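Local coordinates for mandelate racemase/muconate lactonizing enzyme family protein (Azoarcus sp., PDB 2QDE), which belongs to the enolase superfamily, pairing an N-terminal capping domain with a TIM-barrel-like domain that holds a barium ion in this structure, at residues P12-M17 with V378-A383; V107-H112 with G275-A280; P122-L127 with P359-G364; W227-M232 with I259-A264; V300-E305 with D342-L347. All blocks are in the same frame, centred on the assembly; numbering follows the deposited sequence.

Interaction 1: residues P12-M17 with V378-A383; sequences PISTPM and VTPGKA
Pro12 starts the contact as the residue of the strand 5-15 most covered by the 378-383 loop. Its ring lies against the turn: CG rests 3.8 Å from CB of Lys382, the two side chains crossing obliquely, and CD reaches the carbonyl O of Ala383. A proline has no N-H to offer, but its carbonyl O is used well, accepting from Thr379 N at 2.9 Å along an almost straight N-H (164°). The same oxygen receives a CA-H...O contact from Val378 CA at 3.2 Å. Ile13 bridges Val378 by backbone alone, CA to CA 4.2 Å; its own side chain turns from the loop and packs on Leu35 of the neighbouring strand 31-40, a suitable place for a branched apolar residue. Ser14 points back toward the loop. With OG anti to its carbonyl carbon (chi1 -67°), it meets Thr379 OG1 tip to tip at 2.8 Å, and Thr379 is the donor. Ser14 OG also bonds Asp32, while Gln62 NE2 gives a hydrogen to Thr379 OG1, so two small hydroxyls join a buried polar chain. On the loop side, Thr379 to Lys382 forms a type II turn closed by Lys382 N to Thr379 O, 3.0 Å. Pro380 suits its second position and Gly381, with phi 84°, its third. The extended Lys382 chain leads NZ away to a hydrogen bond with Gln62 OE1 and a salt bridge with Asp63. By this single bridge and turn, the segment leaving helix 371-377 is led into strand 385-387, which edges the antiparallel sheet of the enolase-type N-terminal domain.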
# COMPACT_ATOMS: atom_id res chain seq x y z
N PRO A 12 -16.95 -43.16 20.32
CA PRO A 12 -16.40 -42.18 21.26
C PRO A 12 -15.53 -42.87 22.31
O PRO A 12 -15.99 -43.76 23.03
CB PRO A 12 -17.66 -41.57 21.88
CG PRO A 12 -18.57 -42.77 21.96
CD PRO A 12 -18.36 -43.46 20.62
N ILE A 13 -14.26 -42.47 22.39
CA ILE A 13 -13.36 -43.07 23.36
C ILE A 13 -12.72 -42.07 24.31
O ILE A 13 -12.60 -40.87 24.01
CB ILE A 13 -12.21 -43.88 22.68
CG1 ILE A 13 -11.43 -42.98 21.73
CG2 ILE A 13 -12.78 -45.08 21.93
CD1 ILE A 13 -10.11 -43.60 21.24
N SER A 14 -12.33 -42.56 25.48
CA SER A 14 -11.68 -41.74 26.49
C SER A 14 -10.42 -42.50 26.91
O SER A 14 -10.52 -43.59 27.48
CB SER A 14 -12.60 -41.52 27.69
OG SER A 14 -13.72 -40.72 27.34
N THR A 15 -9.26 -41.94 26.62
CA THR A 15 -7.99 -42.59 26.94
C THR A 15 -7.26 -41.97 28.13
O THR A 15 -6.91 -40.79 28.12
CB THR A 15 -7.06 -42.58 25.73
OG1 THR A 15 -7.75 -43.11 24.60
CG2 THR A 15 -5.81 -43.41 26.00
N PRO A 16 -7.02 -42.77 29.19
CA PRO A 16 -6.32 -42.27 30.37
C PRO A 16 -4.84 -42.01 30.07
O PRO A 16 -4.23 -42.70 29.24
CB PRO A 16 -6.48 -43.41 31.38
CG PRO A 16 -7.72 -44.14 30.91
CD PRO A 16 -7.55 -44.12 29.42
N MET A 17 -4.27 -41.02 30.74
CA MET A 17 -2.86 -40.67 30.57
C MET A 17 -1.97 -41.39 31.59
O MET A 17 -2.42 -41.74 32.68
CB MET A 17 -2.69 -39.16 30.75
CG MET A 17 -3.49 -38.32 29.76
SD MET A 17 -2.65 -38.09 28.19
CE MET A 17 -2.03 -36.45 28.40
N VAL A 378 -14.37 -47.02 25.48
CA VAL A 378 -15.54 -46.23 25.09
C VAL A 378 -15.92 -45.30 26.24
O VAL A 378 -15.99 -45.71 27.39
CB VAL A 378 -16.73 -47.14 24.71
CG1 VAL A 378 -17.96 -46.30 24.35
CG2 VAL A 378 -16.33 -48.03 23.55
N THR A 379 -16.14 -44.03 25.92
CA THR A 379 -16.49 -43.01 26.90
C THR A 379 -17.73 -43.38 27.73
O THR A 379 -18.78 -43.70 27.18
CB THR A 379 -16.76 -41.65 26.20
OG1 THR A 379 -15.62 -41.29 25.40
CG2 THR A 379 -17.01 -40.56 27.23
N PRO A 380 -17.60 -43.36 29.07
CA PRO A 380 -18.72 -43.70 29.96
C PRO A 380 -19.96 -42.87 29.64
O PRO A 380 -19.87 -41.66 29.46
CB PRO A 380 -18.17 -43.39 31.35
CG PRO A 380 -16.70 -43.69 31.20
CD PRO A 380 -16.38 -43.07 29.85
N GLY A 381 -21.11 -43.53 29.58
CA GLY A 381 -22.36 -42.84 29.29
C GLY A 381 -22.61 -42.62 27.81
O GLY A 381 -23.65 -42.10 27.42
N LYS A 382 -21.65 -43.02 26.99
CA LYS A 382 -21.76 -42.85 25.55
C LYS A 382 -21.67 -44.18 24.80
O LYS A 382 -21.16 -45.17 25.32
CB LYS A 382 -20.68 -41.90 25.03
CG LYS A 382 -20.88 -40.46 25.49
CD LYS A 382 -19.99 -39.47 24.74
CE LYS A 382 -20.43 -38.03 25.06
NZ LYS A 382 -19.50 -36.99 24.51
N ALA A 383 -22.17 -44.18 23.57
CA ALA A 383 -22.16 -45.37 22.75
C ALA A 383 -21.74 -45.03 21.33
O ALA A 383 -21.84 -43.88 20.91
CB ALA A 383 -23.55 -46.01 22.75

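Interaction 2: residues V107-H112 with G275-A280; sequences VDFALH and GGLLKA
Leu277 lays its CD1 methyl over one face of the His112 imidazole, 4.0 Å from the ring centroid and 18° off the normal, a CH-pi contact displaced toward the rim. Its CG meets Phe109 CD1 at 3.9 Å, the two side chains crossing at about a right angle, so the branched leucine touches two rings of helix 101-119. The imidazole is held in its rotation by its own helix: ND1 gives a nearly straight bond (169°) to Asp108 O, which also accepts the backbone N of His112. Asp108, with CG anti to its N (chi1 171°), sends its carboxylate across to the first turn of helix 277-290. OD2 takes Leu277 N at 2.8 Å and OD1 takes Leu278 N at 3.3 Å, both from above the carboxylate plane. A carboxylate of the N-terminal domain thus takes the first amides of a barrel-domain helix whose N-cap residue, Gly276, has no side chain to do so. The negative charge probably gains from the helix dipole. Gly276 CA lies 3.6 Å from Asp108 CG; a side chain here would run into Asp108 CB. A water donates to Asp108 OD1 at 2.6 Å and accepts from Lys279 N, extending the carboxylate's grip to a third amide.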
# COMPACT_ATOMS: atom_id res chain seq x y z
N VAL A 107 -12.53 -38.01 8.55
CA VAL A 107 -13.09 -38.69 7.40
C VAL A 107 -11.98 -38.92 6.36
O VAL A 107 -11.83 -40.02 5.83
CB VAL A 107 -14.22 -37.85 6.75
CG1 VAL A 107 -14.65 -38.47 5.42
CG2 VAL A 107 -15.40 -37.76 7.71
N ASP A 108 -11.21 -37.87 6.11
CA ASP A 108 -10.10 -37.90 5.16
C ASP A 108 -9.09 -39.00 5.52
O ASP A 108 -8.61 -39.72 4.65
CB ASP A 108 -9.42 -36.52 5.15
CG ASP A 108 -8.12 -36.51 4.35
OD1 ASP A 108 -8.07 -35.87 3.27
OD2 ASP A 108 -7.14 -37.13 4.80
N PHE A 109 -8.78 -39.11 6.81
CA PHE A 109 -7.82 -40.12 7.28
C PHE A 109 -8.29 -41.53 6.95
O PHE A 109 -7.51 -42.35 6.47
CB PHE A 109 -7.62 -40.03 8.80
CG PHE A 109 -7.05 -38.72 9.28
CD1 PHE A 109 -6.37 -37.86 8.41
CD2 PHE A 109 -7.19 -38.35 10.62
CE1 PHE A 109 -5.84 -36.65 8.87
CE2 PHE A 109 -6.67 -37.14 11.09
CZ PHE A 109 -5.99 -36.29 10.21
N ALA A 110 -9.57 -41.81 7.22
CA ALA A 110 -10.14 -43.12 6.97
C ALA A 110 -10.28 -43.41 5.48
O ALA A 110 -10.23 -44.56 5.05
CB ALA A 110 -11.51 -43.26 7.66
N LEU A 111 -10.46 -42.37 4.67
CA LEU A 111 -10.57 -42.57 3.23
C LEU A 111 -9.22 -43.02 2.69
O LEU A 111 -9.14 -43.98 1.92
CB LEU A 111 -11.04 -41.28 2.54
CG LEU A 111 -12.54 -40.97 2.64
CD1 LEU A 111 -12.81 -39.54 2.20
CD2 LEU A 111 -13.32 -41.97 1.78
N HIS A 112 -8.15 -42.34 3.11
CA HIS A 112 -6.81 -42.70 2.65
C HIS A 112 -6.44 -44.11 3.11
O HIS A 112 -5.80 -44.86 2.39
CB HIS A 112 -5.76 -41.72 3.18
CG HIS A 112 -5.69 -40.44 2.41
ND1 HIS A 112 -6.54 -39.38 2.64
CD2 HIS A 112 -4.86 -40.04 1.41
CE1 HIS A 112 -6.25 -38.39 1.82
NE2 HIS A 112 -5.24 -38.77 1.06
N GLY A 275 -7.54 -29.89 8.20
CA GLY A 275 -8.78 -30.49 7.73
C GLY A 275 -8.62 -31.83 7.03
O GLY A 275 -9.56 -32.30 6.39
N GLY A 276 -7.45 -32.44 7.13
CA GLY A 276 -7.23 -33.72 6.47
C GLY A 276 -5.91 -33.74 5.72
O GLY A 276 -5.27 -32.71 5.55
N LEU A 277 -5.51 -34.92 5.25
CA LEU A 277 -4.26 -35.06 4.52
C LEU A 277 -4.24 -34.28 3.20
O LEU A 277 -3.24 -33.65 2.88
CB LEU A 277 -3.94 -36.54 4.28
CG LEU A 277 -3.71 -37.37 5.54
CD1 LEU A 277 -3.62 -38.86 5.17
CD2 LEU A 277 -2.44 -36.91 6.26
N LEU A 278 -5.32 -34.34 2.44
CA LEU A 278 -5.38 -33.61 1.18
C LEU A 278 -5.31 -32.11 1.46
O LEU A 278 -4.52 -31.40 0.84
CB LEU A 278 -6.66 -33.95 0.40
CG LEU A 278 -6.90 -33.15 -0.88
CD1 LEU A 278 -5.67 -33.21 -1.79
CD2 LEU A 278 -8.13 -33.70 -1.59
N LYS A 279 -6.14 -31.64 2.39
CA LYS A 279 -6.14 -30.23 2.76
C LYS A 279 -4.75 -29.82 3.25
O LYS A 279 -4.29 -28.70 3.01
CB LYS A 279 -7.19 -29.96 3.85
CG LYS A 279 -8.64 -30.03 3.37
CD LYS A 279 -9.01 -28.83 2.49
CE LYS A 279 -9.23 -27.55 3.32
NZ LYS A 279 -8.61 -26.33 2.67
N ALA A 280 -4.08 -30.74 3.95
CA ALA A 280 -2.74 -30.47 4.45
C ALA A 280 -1.75 -30.29 3.29
O ALA A 280 -0.88 -29.43 3.35
CB ALA A 280 -2.27 -31.61 5.35
O HOH W 1 -8.56 -33.29 3.40

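Interaction 3: residues P122-L127 with P359-G364; sequences PVYQLL and PNDGPG
The short turn of helix at 123-126, which follows helix 101-119 on the way into the barrel domain, is met here by the loop that leaves strand 356-358. Backbone comes first. Val123 N gives its hydrogen to Gly364 O at 2.8 Å, arriving from above the carbonyl plane with an N-H...O angle of 145°, and Pro122 and Gly364 form a single bridge. Gly364 takes a positive phi, a backbone shape that suits a residue without a side chain. Pro122, which needs no partner for its N, lies among carbonyls: CG is 3.1 Å from Asp361 O, and CA makes a CA-H...O contact with Gly362 O at 3.3 Å. One Val123 branch, CG2, presses on the same Gly364 carbonyl. Tyr124 carries the side-chain bond. Its CG occupies the crowded position between N and carbonyl carbon (chi1 57°), which brings one ring face against Pro122 CB and carries the hydroxyl out to the loop. There OH donates to Asp361 OD1 at 2.5 Å, a short bond using the anti lone pair of the carboxylate, with the ring and carboxylate planes 80° apart. At the ring edge CE2 comes 3.7 Å from Asn360 O. Tyr124 CD2 also touches Pro359 CB at 4.3 Å. Asp361 OD1 is salt-bridged to Lys130, a second partner, and a cationic one, that probably keeps the carboxylate ionised beside the phenol. His311 of helix 303-315 meets the Tyr124 ring. In this two-domain enolase-superfamily fold, the contact ties the chain entering the barrel domain to the chain that leaves its last strands.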
# COMPACT_ATOMS: atom_id res chain seq x y z
N PRO A 122 0.96 -48.40 1.31
CA PRO A 122 0.92 -47.53 2.49
C PRO A 122 0.44 -46.15 2.05
O PRO A 122 0.61 -45.77 0.89
CB PRO A 122 2.37 -47.50 2.95
CG PRO A 122 2.94 -48.78 2.42
CD PRO A 122 2.33 -48.86 1.05
N VAL A 123 -0.14 -45.39 2.97
CA VAL A 123 -0.63 -44.07 2.61
C VAL A 123 0.43 -43.14 2.02
O VAL A 123 0.13 -42.36 1.12
CB VAL A 123 -1.31 -43.39 3.82
CG1 VAL A 123 -1.57 -41.93 3.52
CG2 VAL A 123 -2.63 -44.09 4.12
N TYR A 124 1.67 -43.23 2.50
CA TYR A 124 2.70 -42.34 1.97
C TYR A 124 2.88 -42.48 0.46
O TYR A 124 3.33 -41.55 -0.20
CB TYR A 124 4.04 -42.50 2.70
CG TYR A 124 4.64 -43.89 2.72
CD1 TYR A 124 5.12 -44.49 1.55
CD2 TYR A 124 4.77 -44.58 3.92
CE1 TYR A 124 5.72 -45.75 1.59
CE2 TYR A 124 5.38 -45.84 3.97
CZ TYR A 124 5.85 -46.42 2.80
OH TYR A 124 6.45 -47.66 2.87
N GLN A 125 2.51 -43.65 -0.08
CA GLN A 125 2.61 -43.87 -1.52
C GLN A 125 1.54 -43.03 -2.22
O GLN A 125 1.70 -42.65 -3.38
CB GLN A 125 2.39 -45.35 -1.87
CG GLN A 125 3.48 -46.27 -1.36
CD GLN A 125 4.83 -45.99 -1.99
OE1 GLN A 125 5.34 -44.87 -1.92
NE2 GLN A 125 5.43 -47.01 -2.59
N LEU A 126 0.45 -42.76 -1.52
CA LEU A 126 -0.64 -41.96 -2.06
C LEU A 126 -0.34 -40.48 -1.93
O LEU A 126 -0.93 -39.65 -2.61
CB LEU A 126 -1.95 -42.24 -1.32
CG LEU A 126 -2.53 -43.66 -1.28
CD1 LEU A 126 -3.85 -43.63 -0.53
CD2 LEU A 126 -2.74 -44.19 -2.70
N LEU A 127 0.59 -40.14 -1.03
CA LEU A 127 0.94 -38.74 -0.79
C LEU A 127 2.24 -38.30 -1.48
O LEU A 127 2.82 -37.29 -1.10
CB LEU A 127 1.04 -38.49 0.72
CG LEU A 127 -0.22 -38.85 1.52
CD1 LEU A 127 0.04 -38.71 3.02
CD2 LEU A 127 -1.37 -37.95 1.10
N PRO A 359 7.53 -44.26 9.71
CA PRO A 359 6.16 -44.61 9.32
C PRO A 359 6.02 -46.12 9.12
O PRO A 359 6.94 -46.77 8.62
CB PRO A 359 6.00 -43.85 8.00
CG PRO A 359 7.37 -43.95 7.41
CD PRO A 359 8.26 -43.64 8.60
N ASN A 360 4.88 -46.68 9.52
CA ASN A 360 4.67 -48.11 9.33
C ASN A 360 4.59 -48.32 7.82
O ASN A 360 4.27 -47.40 7.08
CB ASN A 360 3.36 -48.56 10.00
CG ASN A 360 3.50 -48.76 11.50
OD1 ASN A 360 2.50 -48.88 12.23
ND2 ASN A 360 4.74 -48.80 11.98
N ASP A 361 4.89 -49.53 7.36
CA ASP A 361 4.87 -49.78 5.93
C ASP A 361 3.73 -50.67 5.45
O ASP A 361 3.70 -51.08 4.30
CB ASP A 361 6.22 -50.35 5.49
CG ASP A 361 7.36 -49.38 5.73
OD1 ASP A 361 7.34 -48.27 5.14
OD2 ASP A 361 8.27 -49.71 6.52
N GLY A 362 2.79 -50.96 6.34
CA GLY A 362 1.66 -51.78 5.96
C GLY A 362 0.72 -51.01 5.05
O GLY A 362 0.88 -49.80 4.86
N PRO A 363 -0.28 -51.69 4.46
CA PRO A 363 -1.24 -51.04 3.57
C PRO A 363 -2.07 -49.99 4.31
O PRO A 363 -2.38 -50.16 5.49
CB PRO A 363 -2.10 -52.20 3.07
CG PRO A 363 -1.20 -53.42 3.25
CD PRO A 363 -0.56 -53.13 4.57
N GLY A 364 -2.46 -48.93 3.61
CA GLY A 364 -3.24 -47.87 4.23
C GLY A 364 -2.43 -47.16 5.30
O GLY A 364 -1.24 -46.90 5.10

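Interaction 4: residues W227-M232 with I259-A264; sequences WDLDGM and INKGAA
On the outer, helical layer of the TIM-barrel-like domain, the start of helix 229-236 packs against the end of helix 252-261, helices that precede and follow strand 243-245 in the chain. Asp228 is the N-cap of the first: its OD1 accepts Gly231 N at 2.9 Å, from above the carboxylate plane, and the absence of a side chain at Gly231 suits a site where the carboxylate lies so close. Past this cap Leu229 points to the other helix, and its CB meets Lys261 CD at 3.6 Å, the two chains crossing at about a right angle. The aliphatic part of the lysine therefore lies across the leucine, before a bend at chi4 (-66°) carries NZ to Asp230 OD1. That salt bridge is long, 3.4 Å, and its hydrogen bond is weak. After the lysine, Gly262, with phi 59°, ends the helix and turns the chain inward. Ala263 is the apolar centre of the contact: its small CB sits 3.7 Å from Leu229 O and 3.9 Å from Met232 CB. The methionine, bent at chi2 and chi3, brings CE back near Ala263 O and also packs on Ile243 of the strand. Asp228 OD2 has a further partner in Asn291 of a neighbouring subunit. Apolar contact with alanine thus does most of the holding at depth, where Ala263 O is buried without a polar partner, while the loose ion pair nearer the solvent probably adds little.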
# COMPACT_ATOMS: atom_id res chain seq x y z
N TRP A 227 -6.53 -14.45 15.27
CA TRP A 227 -6.97 -13.42 14.34
C TRP A 227 -6.12 -12.14 14.31
O TRP A 227 -6.23 -11.34 13.38
CB TRP A 227 -8.42 -13.03 14.66
CG TRP A 227 -8.60 -12.67 16.10
CD1 TRP A 227 -8.98 -13.50 17.12
CD2 TRP A 227 -8.33 -11.40 16.71
NE1 TRP A 227 -8.96 -12.83 18.32
CE2 TRP A 227 -8.56 -11.53 18.10
CE3 TRP A 227 -7.91 -10.16 16.21
CZ2 TRP A 227 -8.38 -10.48 18.99
CZ3 TRP A 227 -7.73 -9.10 17.11
CH2 TRP A 227 -7.97 -9.27 18.48
N ASP A 228 -5.27 -11.95 15.31
CA ASP A 228 -4.47 -10.73 15.38
C ASP A 228 -3.22 -10.73 14.49
O ASP A 228 -2.10 -10.64 14.99
CB ASP A 228 -4.07 -10.47 16.84
CG ASP A 228 -3.53 -9.07 17.06
OD1 ASP A 228 -3.73 -8.20 16.19
OD2 ASP A 228 -2.91 -8.84 18.13
N LEU A 229 -3.43 -10.78 13.17
CA LEU A 229 -2.31 -10.79 12.24
C LEU A 229 -1.57 -9.45 12.21
O LEU A 229 -0.35 -9.42 12.07
CB LEU A 229 -2.77 -11.16 10.82
CG LEU A 229 -3.36 -12.58 10.67
CD1 LEU A 229 -3.64 -12.88 9.21
CD2 LEU A 229 -2.37 -13.59 11.23
N ASP A 230 -2.31 -8.35 12.33
CA ASP A 230 -1.68 -7.03 12.35
C ASP A 230 -0.79 -6.96 13.58
O ASP A 230 0.33 -6.45 13.52
CB ASP A 230 -2.73 -5.91 12.40
CG ASP A 230 -3.58 -5.85 11.13
OD1 ASP A 230 -3.00 -5.85 10.02
OD2 ASP A 230 -4.82 -5.79 11.25
N GLY A 231 -1.29 -7.48 14.70
CA GLY A 231 -0.50 -7.47 15.93
C GLY A 231 0.74 -8.33 15.78
O GLY A 231 1.82 -7.95 16.22
N MET A 232 0.59 -9.50 15.17
CA MET A 232 1.72 -10.40 14.97
C MET A 232 2.78 -9.68 14.14
O MET A 232 3.97 -9.75 14.44
CB MET A 232 1.27 -11.68 14.27
CG MET A 232 0.44 -12.63 15.15
SD MET A 232 1.42 -13.64 16.29
CE MET A 232 2.00 -14.93 15.14
N ILE A 259 1.45 -14.26 4.73
CA ILE A 259 2.59 -13.84 3.93
C ILE A 259 2.41 -12.39 3.46
O ILE A 259 3.39 -11.65 3.36
CB ILE A 259 2.84 -14.80 2.72
CG1 ILE A 259 2.15 -14.30 1.46
CG2 ILE A 259 2.36 -16.20 3.04
CD1 ILE A 259 3.11 -13.62 0.52
N ASN A 260 1.17 -11.97 3.21
CA ASN A 260 0.92 -10.60 2.77
C ASN A 260 1.20 -9.58 3.86
O ASN A 260 1.73 -8.50 3.59
CB ASN A 260 -0.52 -10.42 2.27
CG ASN A 260 -0.76 -11.07 0.93
OD1 ASN A 260 0.16 -11.19 0.12
ND2 ASN A 260 -1.99 -11.47 0.67
N LYS A 261 0.84 -9.90 5.09
CA LYS A 261 1.05 -8.99 6.21
C LYS A 261 2.42 -9.18 6.87
O LYS A 261 2.79 -8.40 7.74
CB LYS A 261 -0.04 -9.18 7.26
CG LYS A 261 -1.46 -8.84 6.80
CD LYS A 261 -2.46 -9.09 7.92
CE LYS A 261 -3.90 -8.78 7.50
NZ LYS A 261 -4.12 -7.33 7.23
N GLY A 262 3.16 -10.21 6.46
CA GLY A 262 4.45 -10.46 7.08
C GLY A 262 4.23 -10.67 8.57
O GLY A 262 4.83 -10.00 9.41
N ALA A 263 3.34 -11.61 8.89
CA ALA A 263 2.99 -11.89 10.28
C ALA A 263 3.73 -13.06 10.92
O ALA A 263 3.52 -13.36 12.09
CB ALA A 263 1.48 -12.12 10.38
N ALA A 264 4.60 -13.74 10.16
CA ALA A 264 5.30 -14.88 10.73
C ALA A 264 6.65 -15.20 10.12
O ALA A 264 6.90 -14.93 8.95
CB ALA A 264 4.40 -16.12 10.67

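Interaction 5: residues V300-E305 with D342-L347; sequences VGSGLE and DNDIAL
Asp344 OD2 takes the backbone N of Gly303 at 2.8 Å in an almost straight bond (172°), met from somewhat above the carboxylate plane. Asp344 CG stands anti to its own backbone N (chi1 -167°), which sends the carboxylate toward the first turn of helix 303-315. Beside this bond the Ser302 methylene is wedged: CB lies 3.4 Å from Asp344 OD2 and 3.3 Å from Ile345 CG1, the latter tighter than usual for two carbons. Ile345 holds CG1 in the crowded position between N and carbonyl carbon (chi1 60°), and so lays its CG1-CD1 arm along the serine, CD1 reaching OG at 3.3 Å. Ala346 completes the shell with its methyl 4.0 Å from Gly303 CA, where a small residue faces one with no side chain and the backbones can approach. Farther out, Ser302 is the N-cap of the helix. Its OG, also in the crowded position, accepts Leu304 N at 3.1 Å and, weakly, Glu305 N, and it bonds Asp49 OD2 of strand 45-49, linking the helix start to the N-terminal domain. The Asp344 carboxylate is steadied within the barrel domain: OD2 also accepts from Ala346 N in what fits an Asx turn, though that nitrogen is less surely placed, and OD1 bonds His333 NE2. Leu373 and Val374 of helix 371-377 pack on Ile345. Ser302 and Asp344 thus share the amides of one helix start, serine from inside the chain segment and aspartate from the facing loop, and the buried negative charge is probably eased by the helix dipole and by His333.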
# COMPACT_ATOMS: atom_id res chain seq x y z
N VAL A 300 -2.85 -34.92 20.54
CA VAL A 300 -2.50 -36.07 21.37
C VAL A 300 -3.44 -37.27 21.25
O VAL A 300 -4.58 -37.24 21.74
CB VAL A 300 -2.41 -35.67 22.85
CG1 VAL A 300 -2.05 -36.88 23.70
CG2 VAL A 300 -1.37 -34.58 23.02
N GLY A 301 -2.95 -38.32 20.61
CA GLY A 301 -3.74 -39.51 20.42
C GLY A 301 -2.93 -40.79 20.35
O GLY A 301 -1.72 -40.79 20.59
N SER A 302 -3.61 -41.87 19.99
CA SER A 302 -3.01 -43.20 19.88
C SER A 302 -2.05 -43.28 18.71
O SER A 302 -1.80 -42.30 18.03
CB SER A 302 -4.12 -44.23 19.67
OG SER A 302 -4.73 -44.02 18.40
N GLY A 303 -1.52 -44.48 18.48
CA GLY A 303 -0.62 -44.70 17.37
C GLY A 303 -1.39 -44.50 16.08
O GLY A 303 -0.80 -44.22 15.02
N LEU A 304 -2.71 -44.63 16.15
CA LEU A 304 -3.54 -44.43 14.98
C LEU A 304 -3.65 -42.94 14.68
O LEU A 304 -3.60 -42.53 13.53
CB LEU A 304 -4.95 -45.02 15.18
CG LEU A 304 -5.89 -44.83 13.97
CD1 LEU A 304 -5.24 -45.42 12.73
CD2 LEU A 304 -7.22 -45.51 14.23
N GLU A 305 -3.80 -42.13 15.73
CA GLU A 305 -3.88 -40.69 15.56
C GLU A 305 -2.58 -40.17 14.93
O GLU A 305 -2.60 -39.27 14.09
CB GLU A 305 -4.11 -40.01 16.92
CG GLU A 305 -4.28 -38.49 16.89
CD GLU A 305 -2.97 -37.72 16.78
OE1 GLU A 305 -1.94 -38.21 17.30
OE2 GLU A 305 -2.97 -36.62 16.19
N ASP A 342 2.80 -50.80 25.32
CA ASP A 342 2.20 -52.12 25.13
C ASP A 342 0.69 -52.18 25.29
O ASP A 342 0.10 -53.25 25.17
CB ASP A 342 2.84 -53.12 26.10
CG ASP A 342 2.56 -52.77 27.56
OD1 ASP A 342 2.43 -51.57 27.89
OD2 ASP A 342 2.49 -53.71 28.38
N ASN A 343 0.05 -51.04 25.55
CA ASN A 343 -1.39 -51.03 25.73
C ASN A 343 -2.07 -49.87 24.99
O ASN A 343 -2.85 -49.14 25.58
CB ASN A 343 -1.72 -50.98 27.23
CG ASN A 343 -3.20 -51.20 27.52
OD1 ASN A 343 -3.96 -50.24 27.68
ND2 ASN A 343 -3.61 -52.46 27.58
N ASP A 344 -1.75 -49.72 23.70
CA ASP A 344 -2.32 -48.66 22.87
C ASP A 344 -3.41 -49.29 22.01
O ASP A 344 -3.36 -50.49 21.74
CB ASP A 344 -1.24 -48.06 21.96
CG ASP A 344 -1.68 -46.76 21.30
OD1 ASP A 344 -1.75 -45.73 22.00
OD2 ASP A 344 -1.96 -46.77 20.09
N ILE A 345 -4.40 -48.51 21.57
CA ILE A 345 -5.44 -49.09 20.74
C ILE A 345 -4.84 -49.55 19.42
O ILE A 345 -5.48 -50.26 18.64
CB ILE A 345 -6.62 -48.12 20.47
CG1 ILE A 345 -6.13 -46.88 19.74
CG2 ILE A 345 -7.29 -47.75 21.78
CD1 ILE A 345 -7.26 -46.03 19.20
N ALA A 346 -3.61 -49.12 19.16
CA ALA A 346 -2.89 -49.54 17.96
C ALA A 346 -2.05 -50.72 18.43
O ALA A 346 -1.21 -50.56 19.33
CB ALA A 346 -1.97 -48.43 17.44
N LEU A 347 -2.27 -51.89 17.86
CA LEU A 347 -1.49 -53.06 18.26
C LEU A 347 -0.06 -52.88 17.81
O LEU A 347 0.86 -53.42 18.42
CB LEU A 347 -2.06 -54.33 17.63
CG LEU A 347 -3.42 -54.82 18.13
CD1 LEU A 347 -3.92 -55.92 17.22
CD2 LEU A 347 -3.29 -55.33 19.56

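From the N terminus, interaction 1 joins the first strand to the chain just after helix 371-377 and closes the longest loop, within which the other four lie. Interaction 2 opens next, in helix 101-119, and closes at helix 277-290; interaction 3 opens before it closes, so the two cross, and they touch where Leu277 and His112 meet Val123. Together they bind the N-terminal domain to the barrel domain. Interaction 4, between successive barrel helices, nests inside both and lies across the chain's centre from interaction 1. Interaction 5 follows interaction 2 in series, nests inside interaction 3, joins the start of helix 303-315 to the loop before strand 351-353, and packs against interaction 1 through Ile345 and Ile13.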